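Local structure of botulinum neurotoxin type C1 (Clostridium botulinum, 3R4U) at residues Asn165-Asp170 with Asn362-Tyr367; Asn139-Tyr144 with Arg277-Phe282; Gln129-Ser134 with Asp170-Lys175. The protein probably attaches botulinum neurotoxin C1 to nerve cells, this being the receptor-binding part of its heavy chain rather than the metalloprotease light chain. One frame throughout, in Å; residues are numbered along the deposited sequence.

Interaction 1 of 3, residues Asn165-Asp170 with Asn362-Tyr367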
loop_
_atom_site.group_PDB
_atom_site.type_symbol
_atom_site.label_atom_id
_atom_site.label_comp_id
_atom_site.label_asym_id
_atom_site.label_seq_id
_atom_site.Cartn_x
_atom_site.Cartn_y
_atom_site.Cartn_z
ATOM N N ASN A 165 -1.112 -8.113 -5.635
ATOM C CA ASN A 165 -2.468 -7.604 -5.435
ATOM C C ASN A 165 -3.453 -8.186 -6.427
ATOM O O ASN A 165 -4.287 -7.474 -6.985
ATOM C CB ASN A 165 -2.473 -6.076 -5.483
ATOM C CG ASN A 165 -1.661 -5.472 -4.351
ATOM O OD1 ASN A 165 -1.643 -6.013 -3.238
ATOM N ND2 ASN A 165 -0.979 -4.364 -4.622
ATOM N N GLY A 166 -3.340 -9.491 -6.653
ATOM C CA GLY A 166 -4.296 -10.195 -7.485
ATOM C C GLY A 166 -4.081 -10.073 -8.984
ATOM O O GLY A 166 -4.866 -10.615 -9.754
ATOM N N LYS A 167 -3.040 -9.356 -9.397
ATOM C CA LYS A 167 -2.720 -9.206 -10.815
ATOM C C LYS A 167 -1.507 -10.020 -11.220
ATOM O O LYS A 167 -0.468 -9.968 -10.572
ATOM C CB LYS A 167 -2.463 -7.739 -11.171
ATOM C CG LYS A 167 -3.689 -6.855 -11.059
ATOM C CD LYS A 167 -4.800 -7.368 -11.967
ATOM C CE LYS A 167 -6.056 -6.517 -11.829
ATOM N NZ LYS A 167 -5.848 -5.143 -12.373
ATOM N N LEU A 168 -1.630 -10.750 -12.316
ATOM C CA LEU A 168 -0.492 -11.488 -12.850
ATOM C C LEU A 168 0.564 -10.530 -13.393
ATOM O O LEU A 168 0.251 -9.658 -14.183
ATOM C CB LEU A 168 -0.934 -12.444 -13.950
ATOM C CG LEU A 168 0.215 -13.287 -14.528
ATOM C CD1 LEU A 168 0.706 -14.303 -13.482
ATOM C CD2 LEU A 168 -0.255 -13.994 -15.780
ATOM N N ILE A 169 1.810 -10.725 -12.968
ATOM C CA ILE A 169 2.918 -9.807 -13.218
ATOM C C ILE A 169 4.032 -10.475 -14.029
ATOM O O ILE A 169 4.733 -9.826 -14.803
ATOM C CB ILE A 169 3.535 -9.337 -11.867
ATOM C CG1 ILE A 169 2.574 -8.408 -11.137
ATOM C CG2 ILE A 169 4.874 -8.652 -12.077
ATOM C CD1 ILE A 169 2.075 -7.256 -11.992
ATOM N N ASP A 170 4.212 -11.773 -13.828
ATOM C CA ASP A 170 5.275 -12.496 -14.509
ATOM C C ASP A 170 4.909 -13.979 -14.580
ATOM O O ASP A 170 4.286 -14.535 -13.674
ATOM C CB ASP A 170 6.619 -12.285 -13.802
ATOM C CG ASP A 170 7.822 -12.700 -14.664
ATOM O OD1 ASP A 170 7.619 -13.093 -15.834
ATOM O OD2 ASP A 170 8.971 -12.636 -14.165
ATOM N N ASN A 362 -8.242 2.184 -4.393
ATOM C CA ASN A 362 -6.992 1.465 -4.377
ATOM C C ASN A 362 -6.667 0.931 -5.759
ATOM O O ASN A 362 -7.546 0.590 -6.543
ATOM C CB ASN A 362 -7.011 0.342 -3.337
ATOM C CG ASN A 362 -7.263 0.865 -1.931
ATOM O OD1 ASN A 362 -8.125 0.357 -1.214
ATOM N ND2 ASN A 362 -6.520 1.895 -1.538
ATOM N N ASN A 363 -5.378 0.860 -6.027
ATOM C CA ASN A 363 -4.868 0.451 -7.309
ATOM C C ASN A 363 -3.851 -0.652 -7.035
ATOM O O ASN A 363 -3.391 -0.803 -5.906
ATOM C CB ASN A 363 -4.182 1.672 -7.915
ATOM C CG ASN A 363 -3.724 1.451 -9.305
ATOM O OD1 ASN A 363 -2.537 1.196 -9.544
ATOM N ND2 ASN A 363 -4.646 1.570 -10.255
ATOM N N THR A 364 -3.480 -1.405 -8.058
ATOM C CA THR A 364 -2.426 -2.397 -7.916
ATOM C C THR A 364 -1.177 -1.804 -7.264
ATOM O O THR A 364 -0.516 -2.475 -6.480
ATOM C CB THR A 364 -2.029 -2.998 -9.298
ATOM O OG1 THR A 364 -3.209 -3.402 -10.004
ATOM C CG2 THR A 364 -1.110 -4.192 -9.124
ATOM N N TYR A 365 -0.849 -0.553 -7.589
ATOM C CA TYR A 365 0.431 0.023 -7.161
ATOM C C TYR A 365 0.341 1.225 -6.227
ATOM O O TYR A 365 1.356 1.846 -5.888
ATOM C CB TYR A 365 1.335 0.342 -8.374
ATOM C CG TYR A 365 1.497 -0.844 -9.297
ATOM C CD1 TYR A 365 2.136 -2.005 -8.864
ATOM C CD2 TYR A 365 0.973 -0.823 -10.586
ATOM C CE1 TYR A 365 2.268 -3.111 -9.703
ATOM C CE2 TYR A 365 1.101 -1.917 -11.429
ATOM C CZ TYR A 365 1.749 -3.058 -10.982
ATOM O OH TYR A 365 1.880 -4.146 -11.825
ATOM N N TYR A 366 -0.859 1.548 -5.774
ATOM C CA TYR A 366 -0.953 2.575 -4.757
ATOM C C TYR A 366 -2.264 2.554 -3.988
ATOM O O TYR A 366 -3.251 2.013 -4.465
ATOM C CB TYR A 366 -0.706 3.957 -5.377
ATOM C CG TYR A 366 -1.704 4.366 -6.426
ATOM C CD1 TYR A 366 -2.984 4.766 -6.066
ATOM C CD2 TYR A 366 -1.356 4.401 -7.782
ATOM C CE1 TYR A 366 -3.908 5.174 -7.017
ATOM C CE2 TYR A 366 -2.276 4.806 -8.754
ATOM C CZ TYR A 366 -3.553 5.200 -8.354
ATOM O OH TYR A 366 -4.490 5.617 -9.274
ATOM N N TYR A 367 -2.255 3.169 -2.807
ATOM C CA TYR A 367 -3.463 3.341 -1.992
ATOM C C TYR A 367 -3.891 4.801 -1.998
ATOM O O TYR A 367 -3.125 5.683 -1.596
ATOM C CB TYR A 367 -3.204 2.914 -0.546
ATOM C CG TYR A 367 -2.818 1.464 -0.389
ATOM C CD1 TYR A 367 -3.796 0.477 -0.268
ATOM C CD2 TYR A 367 -1.475 1.081 -0.352
ATOM C CE1 TYR A 367 -3.449 -0.859 -0.114
ATOM C CE2 TYR A 367 -1.120 -0.255 -0.195
ATOM C CZ TYR A 367 -2.113 -1.214 -0.076
ATOM O OH TYR A 367 -1.772 -2.525 0.072
HETATM O O HOH W 1 -3.313 -4.002 -1.907
HETATM O O HOH W 2 -4.851 -5.134 -7.827
#

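Interaction 2 of 3, residues Asn139-Tyr144 with Arg277-Phe282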
loop_
_atom_site.group_PDB
_atom_site.type_symbol
_atom_site.label_atom_id
_atom_site.label_comp_id
_atom_site.label_asym_id
_atom_site.label_seq_id
_atom_site.Cartn_x
_atom_site.Cartn_y
_atom_site.Cartn_z
ATOM N N ASN A 139 7.716 6.186 -10.212
ATOM C CA ASN A 139 6.548 6.501 -9.386
ATOM C C ASN A 139 6.758 6.280 -7.888
ATOM O O ASN A 139 5.824 6.437 -7.101
ATOM C CB ASN A 139 5.321 5.724 -9.863
ATOM C CG ASN A 139 4.811 6.211 -11.199
ATOM O OD1 ASN A 139 5.055 7.354 -11.591
ATOM N ND2 ASN A 139 4.097 5.343 -11.913
ATOM N N ASN A 140 7.979 5.927 -7.498
ATOM C CA ASN A 140 8.267 5.615 -6.096
ATOM C C ASN A 140 9.647 6.061 -5.646
ATOM O O ASN A 140 10.415 5.264 -5.099
ATOM C CB ASN A 140 8.105 4.115 -5.829
ATOM C CG ASN A 140 6.700 3.635 -6.076
ATOM O OD1 ASN A 140 5.835 3.732 -5.199
ATOM N ND2 ASN A 140 6.448 3.147 -7.288
ATOM N N ALA A 141 9.951 7.340 -5.854
ATOM C CA ALA A 141 11.251 7.885 -5.477
ATOM C C ALA A 141 11.589 7.653 -3.994
ATOM O O ALA A 141 12.728 7.303 -3.658
ATOM C CB ALA A 141 11.325 9.382 -5.840
ATOM N N PRO A 142 10.600 7.847 -3.100
ATOM C CA PRO A 142 10.815 7.642 -1.657
ATOM C C PRO A 142 10.907 6.175 -1.234
ATOM O O PRO A 142 11.089 5.911 -0.055
ATOM C CB PRO A 142 9.567 8.259 -1.016
ATOM C CG PRO A 142 8.903 9.053 -2.103
ATOM C CD PRO A 142 9.267 8.399 -3.387
ATOM N N GLY A 143 10.772 5.239 -2.165
ATOM C CA GLY A 143 10.806 3.823 -1.823
ATOM C C GLY A 143 9.439 3.183 -1.999
ATOM O O GLY A 143 8.424 3.843 -1.807
ATOM N N TYR A 144 9.399 1.909 -2.375
ATOM C CA TYR A 144 8.113 1.220 -2.472
ATOM C C TYR A 144 7.746 0.702 -1.085
ATOM O O TYR A 144 7.852 -0.487 -0.806
ATOM C CB TYR A 144 8.167 0.079 -3.490
ATOM C CG TYR A 144 6.798 -0.380 -3.969
ATOM C CD1 TYR A 144 6.139 0.291 -4.999
ATOM C CD2 TYR A 144 6.172 -1.483 -3.391
ATOM C CE1 TYR A 144 4.895 -0.123 -5.444
ATOM C CE2 TYR A 144 4.912 -1.907 -3.817
ATOM C CZ TYR A 144 4.283 -1.227 -4.851
ATOM O OH TYR A 144 3.040 -1.643 -5.278
ATOM N N ARG A 277 11.741 19.657 -3.392
ATOM C CA ARG A 277 13.194 19.761 -3.462
ATOM C C ARG A 277 13.807 18.414 -3.091
ATOM O O ARG A 277 14.816 17.991 -3.669
ATOM C CB ARG A 277 13.703 20.827 -2.488
ATOM C CG ARG A 277 13.083 22.199 -2.666
ATOM C CD ARG A 277 13.635 22.919 -3.889
ATOM N NE ARG A 277 12.936 24.186 -4.110
ATOM C CZ ARG A 277 13.295 25.353 -3.576
ATOM N NH1 ARG A 277 14.362 25.435 -2.787
ATOM N NH2 ARG A 277 12.584 26.444 -3.835
ATOM N N ASN A 278 13.181 17.756 -2.116
ATOM C CA ASN A 278 13.627 16.463 -1.609
ATOM C C ASN A 278 12.810 15.350 -2.248
ATOM O O ASN A 278 11.775 14.934 -1.716
ATOM C CB ASN A 278 13.478 16.407 -0.084
ATOM C CG ASN A 278 14.033 17.648 0.602
ATOM O OD1 ASN A 278 13.463 18.145 1.580
ATOM N ND2 ASN A 278 15.146 18.159 0.088
ATOM N N ASN A 279 13.276 14.868 -3.390
ATOM C CA ASN A 279 12.487 13.948 -4.184
ATOM C C ASN A 279 12.428 12.532 -3.609
ATOM O O ASN A 279 11.538 11.746 -3.952
ATOM C CB ASN A 279 12.999 13.926 -5.622
ATOM C CG ASN A 279 11.877 13.825 -6.627
ATOM O OD1 ASN A 279 11.717 12.800 -7.298
ATOM N ND2 ASN A 279 11.074 14.883 -6.723
ATOM N N ASN A 280 13.365 12.215 -2.725
ATOM C CA ASN A 280 13.431 10.881 -2.149
ATOM C C ASN A 280 12.685 10.782 -0.816
ATOM O O ASN A 280 12.786 9.779 -0.123
ATOM C CB ASN A 280 14.894 10.455 -1.968
ATOM C CG ASN A 280 15.679 10.468 -3.281
ATOM O OD1 ASN A 280 15.211 9.972 -4.315
ATOM N ND2 ASN A 280 16.883 11.037 -3.241
ATOM N N ASP A 281 11.944 11.823 -0.456
ATOM C CA ASP A 281 11.213 11.841 0.810
ATOM C C ASP A 281 9.855 12.514 0.649
ATOM O O ASP A 281 9.596 13.177 -0.354
ATOM C CB ASP A 281 11.999 12.610 1.879
ATOM C CG ASP A 281 13.370 12.016 2.148
ATOM O OD1 ASP A 281 13.444 10.981 2.856
ATOM O OD2 ASP A 281 14.374 12.595 1.661
ATOM N N PHE A 282 8.994 12.335 1.646
ATOM C CA PHE A 282 7.800 13.155 1.794
ATOM C C PHE A 282 7.986 13.997 3.055
ATOM O O PHE A 282 7.629 13.575 4.155
ATOM C CB PHE A 282 6.535 12.288 1.924
ATOM C CG PHE A 282 6.104 11.623 0.636
ATOM C CD1 PHE A 282 5.563 12.368 -0.396
ATOM C CD2 PHE A 282 6.222 10.252 0.469
ATOM C CE1 PHE A 282 5.156 11.763 -1.572
ATOM C CE2 PHE A 282 5.818 9.644 -0.705
ATOM C CZ PHE A 282 5.284 10.399 -1.726
#

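Interaction 3 of 3, residues Gln129-Ser134 with Asp170-Lys175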
loop_
_atom_site.group_PDB
_atom_site.type_symbol
_atom_site.label_atom_id
_atom_site.label_comp_id
_atom_site.label_asym_id
_atom_site.label_seq_id
_atom_site.Cartn_x
_atom_site.Cartn_y
_atom_site.Cartn_z
ATOM N N GLN A 129 15.606 -21.432 -11.175
ATOM C CA GLN A 129 14.643 -20.744 -12.027
ATOM C C GLN A 129 13.876 -19.705 -11.209
ATOM O O GLN A 129 13.222 -20.029 -10.198
ATOM C CB GLN A 129 13.688 -21.717 -12.728
ATOM C CG GLN A 129 12.836 -21.040 -13.805
ATOM C CD GLN A 129 12.180 -22.019 -14.767
ATOM O OE1 GLN A 129 11.790 -21.640 -15.869
ATOM N NE2 GLN A 129 12.066 -23.282 -14.363
ATOM N N SER A 130 13.973 -18.455 -11.646
ATOM C CA SER A 130 13.407 -17.347 -10.896
ATOM C C SER A 130 12.362 -16.555 -11.669
ATOM O O SER A 130 12.350 -16.561 -12.896
ATOM C CB SER A 130 14.527 -16.416 -10.430
ATOM O OG SER A 130 15.320 -17.067 -9.463
ATOM N N ILE A 131 11.486 -15.881 -10.927
ATOM C CA ILE A 131 10.576 -14.890 -11.488
ATOM C C ILE A 131 10.551 -13.719 -10.523
ATOM O O ILE A 131 11.009 -13.838 -9.390
ATOM C CB ILE A 131 9.136 -15.409 -11.668
ATOM C CG1 ILE A 131 8.624 -16.074 -10.387
ATOM C CG2 ILE A 131 9.045 -16.383 -12.808
ATOM C CD1 ILE A 131 7.204 -16.584 -10.521
ATOM N N ASN A 132 10.018 -12.587 -10.954
ATOM C CA ASN A 132 10.089 -11.426 -10.101
ATOM C C ASN A 132 8.996 -10.411 -10.342
ATOM O O ASN A 132 8.314 -10.417 -11.368
ATOM C CB ASN A 132 11.442 -10.742 -10.242
ATOM C CG ASN A 132 11.617 -10.073 -11.607
ATOM O OD1 ASN A 132 10.972 -9.060 -11.910
ATOM N ND2 ASN A 132 12.483 -10.646 -12.438
ATOM N N PHE A 133 8.856 -9.537 -9.355
ATOM C CA PHE A 133 8.070 -8.339 -9.459
ATOM C C PHE A 133 9.061 -7.193 -9.344
ATOM O O PHE A 133 9.936 -7.211 -8.466
ATOM C CB PHE A 133 7.061 -8.297 -8.302
ATOM C CG PHE A 133 6.582 -6.913 -7.950
ATOM C CD1 PHE A 133 6.082 -6.064 -8.926
ATOM C CD2 PHE A 133 6.599 -6.476 -6.621
ATOM C CE1 PHE A 133 5.623 -4.779 -8.584
ATOM C CE2 PHE A 133 6.150 -5.206 -6.274
ATOM C CZ PHE A 133 5.659 -4.356 -7.253
ATOM N N SER A 134 8.955 -6.220 -10.243
ATOM C CA SER A 134 9.765 -5.008 -10.134
ATOM C C SER A 134 8.836 -3.808 -10.051
ATOM O O SER A 134 7.924 -3.664 -10.856
ATOM C CB SER A 134 10.737 -4.851 -11.311
ATOM O OG SER A 134 10.061 -4.810 -12.559
ATOM N N ASP A 170 4.212 -11.773 -13.828
ATOM C CA ASP A 170 5.275 -12.496 -14.509
ATOM C C ASP A 170 4.909 -13.979 -14.580
ATOM O O ASP A 170 4.286 -14.535 -13.674
ATOM C CB ASP A 170 6.619 -12.285 -13.802
ATOM C CG ASP A 170 7.822 -12.700 -14.664
ATOM O OD1 ASP A 170 7.619 -13.093 -15.834
ATOM O OD2 ASP A 170 8.971 -12.636 -14.165
ATOM N N THR A 171 5.263 -14.609 -15.684
ATOM C CA THR A 171 4.940 -16.006 -15.900
ATOM C C THR A 171 6.008 -16.575 -16.804
ATOM O O THR A 171 6.407 -15.926 -17.774
ATOM C CB THR A 171 3.554 -16.176 -16.553
ATOM O OG1 THR A 171 3.324 -17.557 -16.829
ATOM C CG2 THR A 171 3.441 -15.370 -17.848
ATOM N N ILE A 172 6.498 -17.761 -16.459
ATOM C CA ILE A 172 7.450 -18.485 -17.296
ATOM C C ILE A 172 7.229 -19.986 -17.192
ATOM O O ILE A 172 6.810 -20.490 -16.143
ATOM C CB ILE A 172 8.897 -18.143 -16.920
ATOM C CG1 ILE A 172 9.141 -18.432 -15.450
ATOM C CG2 ILE A 172 9.181 -16.673 -17.172
ATOM C CD1 ILE A 172 9.599 -19.833 -15.171
ATOM N N LYS A 173 7.496 -20.702 -18.279
ATOM C CA LYS A 173 7.349 -22.148 -18.288
ATOM C C LYS A 173 8.385 -22.741 -17.345
ATOM O O LYS A 173 9.536 -22.323 -17.345
ATOM C CB LYS A 173 7.539 -22.700 -19.702
ATOM C CG LYS A 173 7.643 -24.219 -19.780
ATOM C CD LYS A 173 6.286 -24.889 -19.613
ATOM C CE LYS A 173 6.388 -26.394 -19.345
ATOM N NZ LYS A 173 6.707 -26.757 -17.912
ATOM N N VAL A 174 7.969 -23.691 -16.516
ATOM C CA VAL A 174 8.896 -24.343 -15.605
ATOM C C VAL A 174 9.798 -25.319 -16.371
ATOM O O VAL A 174 9.315 -26.204 -17.082
ATOM C CB VAL A 174 8.147 -25.079 -14.469
ATOM C CG1 VAL A 174 9.132 -25.770 -13.542
ATOM C CG2 VAL A 174 7.249 -24.104 -13.682
ATOM N N LYS A 175 11.107 -25.146 -16.246
ATOM C CA LYS A 175 12.036 -26.053 -16.907
ATOM C C LYS A 175 12.104 -27.348 -16.107
ATOM O O LYS A 175 11.588 -27.415 -14.997
ATOM C CB LYS A 175 13.414 -25.408 -17.033
ATOM C CG LYS A 175 14.175 -25.280 -15.725
ATOM C CD LYS A 175 15.506 -24.562 -15.946
ATOM C CE LYS A 175 16.344 -24.540 -14.673
ATOM N NZ LYS A 175 17.683 -23.924 -14.895
#

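Interaction 1 of 3, residues Asn165-Asp170 with Asn362-Tyr367
Lys-167 lays the first part of its aliphatic chain obliquely across the side chain of Thr-364, with CG of Lys-167 3.6 Å from OG1 of Thr-364. The contact joins two beta-hairpin turns from different domains: Asn-165 and Gly-166 form the turn between strands 159-164 and 167-173 of the lectin-like N-terminal domain, and Thr-364 and Tyr-365 form the turn between strands 356-363 and 366-374 of the beta-trefoil. In the first, both residues have positive phi; in the second, phi is negative and the N-H of Tyr-365 reaches back to OD1 of Asn-363, closing an Asx turn.

Asn-165 makes the direct polar link. Its CG stands anti to the carbonyl carbon (chi1 -64°), which carries the amide toward the trefoil turn, and ND2 donates to O of Thr-364 at 2.7 Å. The acceptor lies almost in the amide plane, but the N-H...O angle is a bent 142° and the donor is tilted 22° from the carbonyl plane. On the other branch, OD1 accepts from the backbone N of Phe-149, which holds the amide from its far end. OD1 also takes a weak bond from a water that donates to OH of Tyr-367, itself bonded to O of Trp-147. A second water donates to O of Asn-165 at 2.6 Å and lies 3.2 Å from OG1 of Thr-364, so Asn-165 and Thr-364 are linked both directly and through a water.

CG2 of Thr-364 sits 3.5 Å above the ring plane of Tyr-365, offset toward the rim. Ile-169 and Tyr-365 point at each other from opposite directions: CD1 of Ile-169 lies near the ring plane at the hydroxyl edge, 3.1 Å from OH of Tyr-365.

Interaction 2 of 3, residues Asn139-Tyr144 with Arg277-Phe282
CG of Pro-142 comes to CE2 of Phe-282 at 3.4 Å, the pyrrolidine ring meeting the phenyl ring at a slant. CG is centred on CE2, with CD2 and CZ of Phe-282 on either side of that carbon; CB of Pro-142 trails behind, 4.0 Å from CE2 of Phe-282. Phe-282 has CG anti to its carbonyl carbon (chi1 -73°), and this swings a side chain that does not start out toward Pro-142 round to meet it. Tyr-241 packs edge-to-face with the same phenyl ring.

Two type I beta turns thus meet, Asn-140 to Gly-143 from the lectin-like domain and Asn-278 to Asp-281 from the trefoil. In each turn the two central residues touch the other turn, Ala-141 and Pro-142 against Asn-279 and Asn-280, and the CA atoms of Pro-142 and Asn-280 are only 4.2 Å apart.

Ala-141 directs its methyl at the opposing turn, close to the carbonyl of Asn-279, with CB of Ala-141 3.7 Å from OD1 of Asn-279. The side chain of Asn-280 leads away from the facing turn, though its CB still touches it. The backbone carbonyl of Asn-280 faces Pro-142: CA of Pro-142 makes a C-H...O contact with O of Asn-280 at 3.3 Å, with 142° at the hydrogen. That oxygen also accepts from NZ of Lys-88.

Interaction 3 of 3, residues Gln129-Ser134 with Asp170-Lys175
Among the apolar contacts, CG2 of Ile-131 is 3.3 Å from CG1 of Ile-172, closer than two such carbons normally come. Ile-172 has CG1 between its backbone N and carbonyl carbon (chi1 57°), where it meets the Ile-131 methyl. CD1 of Ile-172 meets the chain of Gln-129 coming the other way, 3.7 Å from CG of Gln-129.

Of the polar contacts, the backbone N of Asn-132 donates to OD2 of Asp-170 at 3.4 Å, a nearly straight (167°) but weak bond. The carboxylate's other oxygen, OD1, takes a weak bond from N of Thr-171. Gln-129 is extended, and its carboxamide reaches the backbone of Lys-173 to Lys-175. Lys-175, also extended, slides past it in the opposite direction, and its NZ is held by O of Glu-128 and OG of Ser-127.

Strands 129-134 and 170-173 run antiparallel at 167°, their axes 6.9 Å apart at closest approach, yet belong to different sheets of the lectin-like sandwich. Strand 127-134 is bonded to strand 116-124 and strand 167-173 to strand 159-164, whose Met-160 packs against Gln-129, Ile-131 and Ile-172.

Interactions 1 and 2 both join the lectin-like domain to the trefoil, at two places with centres about 20 Å apart, whereas interaction 3 lies wholly within the lectin-like domain, its centre about 17 Å from that of interaction 1 and 28 Å from that of interaction 2. Strand 167-173 serves interactions 1 and 3, which share Asp-170. Three aromatic residues meet where the contacts adjoin: OH of Tyr-144 (139-144) is 3.6 Å from CA of Tyr-365, CE1 of Tyr-365 is 3.9 Å from CE1 of Phe-133, and CZ of Phe-133 is 4.2 Å from CZ of Tyr-144. The trefoil turn at Tyr-365 therefore packs against residues from both other contacts.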